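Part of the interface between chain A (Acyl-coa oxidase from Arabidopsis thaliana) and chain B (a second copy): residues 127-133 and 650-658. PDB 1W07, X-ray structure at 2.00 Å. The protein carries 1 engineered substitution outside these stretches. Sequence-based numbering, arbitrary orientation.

Chain A 127-133: NKMQIIG
Chain B 650-658: YLRPVLQQQ

The contact joins an irregular segment of chain A, Lys128(A) to Ile132(A), to a stretch of chain B that enters as helix and continues as loop or turn, and together the two stretches bury 360 Å². The register is set by Gln130(A) and Leu655(B), whose CA atoms lie 4.8 Å apart. On chain B the helix is kinked where the N of Pro653(B) and of Val654(B) has no bond to the turn before. Leu655(B) N donates to Leu651(B) O at 3.1 Å; the chain then turns, with Gln657(B) N bonded to Val654(B) O at 3.1 Å and Gln658(B) N to Pro653(B) O at 2.9 Å. Gln657(B) itself has phi/psi of 51/51.

Asn127(A), at phi/psi -64/-29, makes no contact. Lys128(A) follows at -99/13 and contributes chiefly its carbonyl. Gln657(B) NE2 donates to Lys128(A) O at 2.8 Å with an N-H...O angle of 134°, the one hydrogen bond between the stretches. The same amide brings Gln657(B) OE1 to 2.7 Å from Lys128(A) O; two acceptors so close gain nothing from each other. The Gln657(B) side chain reaches this position through chi1 -38°, chi2 -60° and chi3 -62°. The CA-to-CB bond of Lys128(A) points sideways, and the end of its side chain (chi1 m, chi2 137°, then t, t) leads away; its NZ is hydrogen-bonded elsewhere in the structure.

Met129(A) has a positive phi (60/22), and its CA-to-CB bond points toward chain B. The backbone places Met129(A) CB 3.6 Å from Val654(B) CG1 (Val654(B) chi1 is t); beyond CB the Met129(A) side chain is m, m, m. Its carbonyl receives a CA-H...O contact: Leu655(B) CA lies 3.5 Å from Met129(A) O, and the angle of 172° at the hydrogen makes the approach nearly linear.

Gln130(A), at -66/-21, directs its CA-to-CB bond away, so much of its approach is through backbone: Gln130(A) O is 3.5 Å from Leu655(B) CD2. Its side chain (chi1 -43°, chi2 -145°, chi3 70°) still passes Gln657(B), with Gln130(A) CG 4.0 Å from Gln657(B) NE2.

At Ile131(A) the backbone becomes extended (-143/161). The side chain, p then t, starts away from chain B, leaving Ile131(A) CA at 3.8 Å from Leu655(B) CD2. Ile132(A), also extended (-127/119), turns its CA-to-CB bond back toward the partner. Its m, t rotamer places Ile132(A) CG1 3.7 Å from Leu655(B) CD2 and Ile132(A) CD1 4.1 Å from Leu651(B) CD2. Both leucines are m, t, and each leaves its CA sideways with its end coming nearer. Leu655(B), the residue most covered here at 74 Å², thus meets backbone atoms of three successive residues and the Ile132(A) side chain. Gly133(A), at -118/160, lies beyond reach.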

# COMPACT_ATOMS: atom_id res chain seq x y z
N ASN A 127 9.63 4.84 36.38
CA ASN A 127 10.73 5.66 35.90
C ASN A 127 12.09 5.00 36.08
O ASN A 127 13.01 5.26 35.31
CB ASN A 127 10.73 7.03 36.57
CG ASN A 127 9.54 7.87 36.18
OD1 ASN A 127 8.99 7.71 35.10
ND2 ASN A 127 9.14 8.78 37.06
N LYS A 128 12.23 4.17 37.10
CA LYS A 128 13.50 3.51 37.35
C LYS A 128 13.51 2.09 36.80
O LYS A 128 14.39 1.29 37.11
CB LYS A 128 13.80 3.51 38.86
CG LYS A 128 14.09 4.90 39.40
CD LYS A 128 13.39 5.16 40.73
CE LYS A 128 13.17 6.66 40.92
NZ LYS A 128 12.56 7.00 42.24
N MET A 129 12.51 1.80 35.96
CA MET A 129 12.38 0.50 35.32
C MET A 129 12.25 -0.63 36.33
O MET A 129 12.52 -1.79 36.01
CB MET A 129 13.58 0.23 34.40
CG MET A 129 13.75 1.23 33.26
SD MET A 129 12.28 1.37 32.23
CE MET A 129 12.17 -0.33 31.62
N GLN A 130 11.83 -0.28 37.55
CA GLN A 130 11.66 -1.29 38.59
C GLN A 130 10.52 -2.20 38.18
O GLN A 130 10.39 -3.32 38.66
CB GLN A 130 11.35 -0.61 39.93
CG GLN A 130 12.23 0.61 40.20
CD GLN A 130 12.58 0.77 41.67
OE1 GLN A 130 13.35 -0.01 42.23
NE2 GLN A 130 12.01 1.79 42.31
N ILE A 131 9.68 -1.70 37.27
CA ILE A 131 8.57 -2.46 36.71
C ILE A 131 8.47 -2.06 35.24
O ILE A 131 9.01 -1.02 34.85
CB ILE A 131 7.22 -2.14 37.40
CG1 ILE A 131 6.94 -0.64 37.30
CG2 ILE A 131 7.24 -2.62 38.85
CD1 ILE A 131 5.58 -0.22 37.85
N ILE A 132 7.80 -2.88 34.44
CA ILE A 132 7.59 -2.61 33.01
C ILE A 132 6.10 -2.72 32.73
O ILE A 132 5.48 -3.77 32.93
CB ILE A 132 8.37 -3.61 32.12
CG1 ILE A 132 9.86 -3.58 32.50
CG2 ILE A 132 8.18 -3.25 30.65
CD1 ILE A 132 10.73 -4.59 31.77
N GLY A 133 5.50 -1.62 32.28
CA GLY A 133 4.08 -1.62 32.04
C GLY A 133 3.65 -1.36 30.61
O GLY A 133 4.42 -0.82 29.81
N TYR B 650 18.53 -9.72 29.29
CA TYR B 650 18.14 -8.35 28.97
C TYR B 650 16.95 -7.74 29.71
O TYR B 650 16.71 -6.53 29.59
CB TYR B 650 17.93 -8.24 27.46
CG TYR B 650 19.06 -8.90 26.68
CD1 TYR B 650 18.80 -9.94 25.79
CD2 TYR B 650 20.38 -8.50 26.85
CE1 TYR B 650 19.82 -10.58 25.09
CE2 TYR B 650 21.43 -9.12 26.16
CZ TYR B 650 21.14 -10.16 25.27
OH TYR B 650 22.14 -10.76 24.55
N LEU B 651 16.21 -8.55 30.45
CA LEU B 651 15.07 -8.03 31.20
C LEU B 651 15.30 -8.04 32.71
O LEU B 651 15.07 -7.02 33.38
CB LEU B 651 13.80 -8.83 30.87
CG LEU B 651 13.22 -8.60 29.46
CD1 LEU B 651 12.04 -9.54 29.19
CD2 LEU B 651 12.81 -7.14 29.34
N ARG B 652 15.75 -9.17 33.25
CA ARG B 652 15.98 -9.27 34.68
C ARG B 652 16.96 -8.21 35.19
O ARG B 652 16.71 -7.58 36.21
CB ARG B 652 16.49 -10.67 35.06
CG ARG B 652 16.25 -11.03 36.53
CD ARG B 652 17.18 -12.15 37.02
NE ARG B 652 16.90 -13.44 36.42
CZ ARG B 652 17.79 -14.43 36.32
NH1 ARG B 652 19.03 -14.27 36.78
NH2 ARG B 652 17.46 -15.57 35.73
N PRO B 653 18.10 -8.02 34.50
CA PRO B 653 19.09 -7.03 34.92
C PRO B 653 18.53 -5.61 35.01
O PRO B 653 18.94 -4.83 35.86
CB PRO B 653 20.17 -7.16 33.84
CG PRO B 653 20.10 -8.61 33.49
CD PRO B 653 18.61 -8.83 33.38
N VAL B 654 17.61 -5.29 34.11
CA VAL B 654 16.99 -3.97 34.08
C VAL B 654 16.06 -3.80 35.28
O VAL B 654 16.12 -2.79 35.99
CB VAL B 654 16.18 -3.76 32.77
CG1 VAL B 654 15.43 -2.44 32.83
CG2 VAL B 654 17.11 -3.79 31.57
N LEU B 655 15.22 -4.80 35.49
CA LEU B 655 14.26 -4.80 36.59
C LEU B 655 14.93 -4.83 37.96
O LEU B 655 14.26 -4.61 38.97
CB LEU B 655 13.31 -6.00 36.45
CG LEU B 655 12.30 -5.96 35.29
CD1 LEU B 655 11.77 -7.36 35.01
CD2 LEU B 655 11.16 -4.99 35.63
N GLN B 656 16.23 -5.09 37.99
CA GLN B 656 16.95 -5.15 39.26
C GLN B 656 18.02 -4.07 39.40
O GLN B 656 18.86 -4.13 40.30
CB GLN B 656 17.59 -6.53 39.43
CG GLN B 656 16.62 -7.68 39.20
CD GLN B 656 17.25 -9.03 39.45
OE1 GLN B 656 18.34 -9.33 38.95
NE2 GLN B 656 16.57 -9.86 40.23
N GLN B 657 17.98 -3.08 38.51
CA GLN B 657 18.92 -1.97 38.53
C GLN B 657 20.36 -2.50 38.59
O GLN B 657 21.14 -2.08 39.43
CB GLN B 657 18.66 -1.08 39.75
CG GLN B 657 17.18 -0.90 40.09
CD GLN B 657 16.39 -0.25 38.96
OE1 GLN B 657 16.67 0.88 38.58
NE2 GLN B 657 15.41 -0.97 38.44
N GLN B 658 20.69 -3.42 37.68
CA GLN B 658 22.03 -4.00 37.65
C GLN B 658 22.75 -3.71 36.34
O GLN B 658 23.74 -4.36 36.01
CB GLN B 658 21.94 -5.51 37.86
CG GLN B 658 21.19 -5.91 39.11
CD GLN B 658 21.03 -7.41 39.23
OE1 GLN B 658 20.58 -8.08 38.30
NE2 GLN B 658 21.39 -7.96 40.39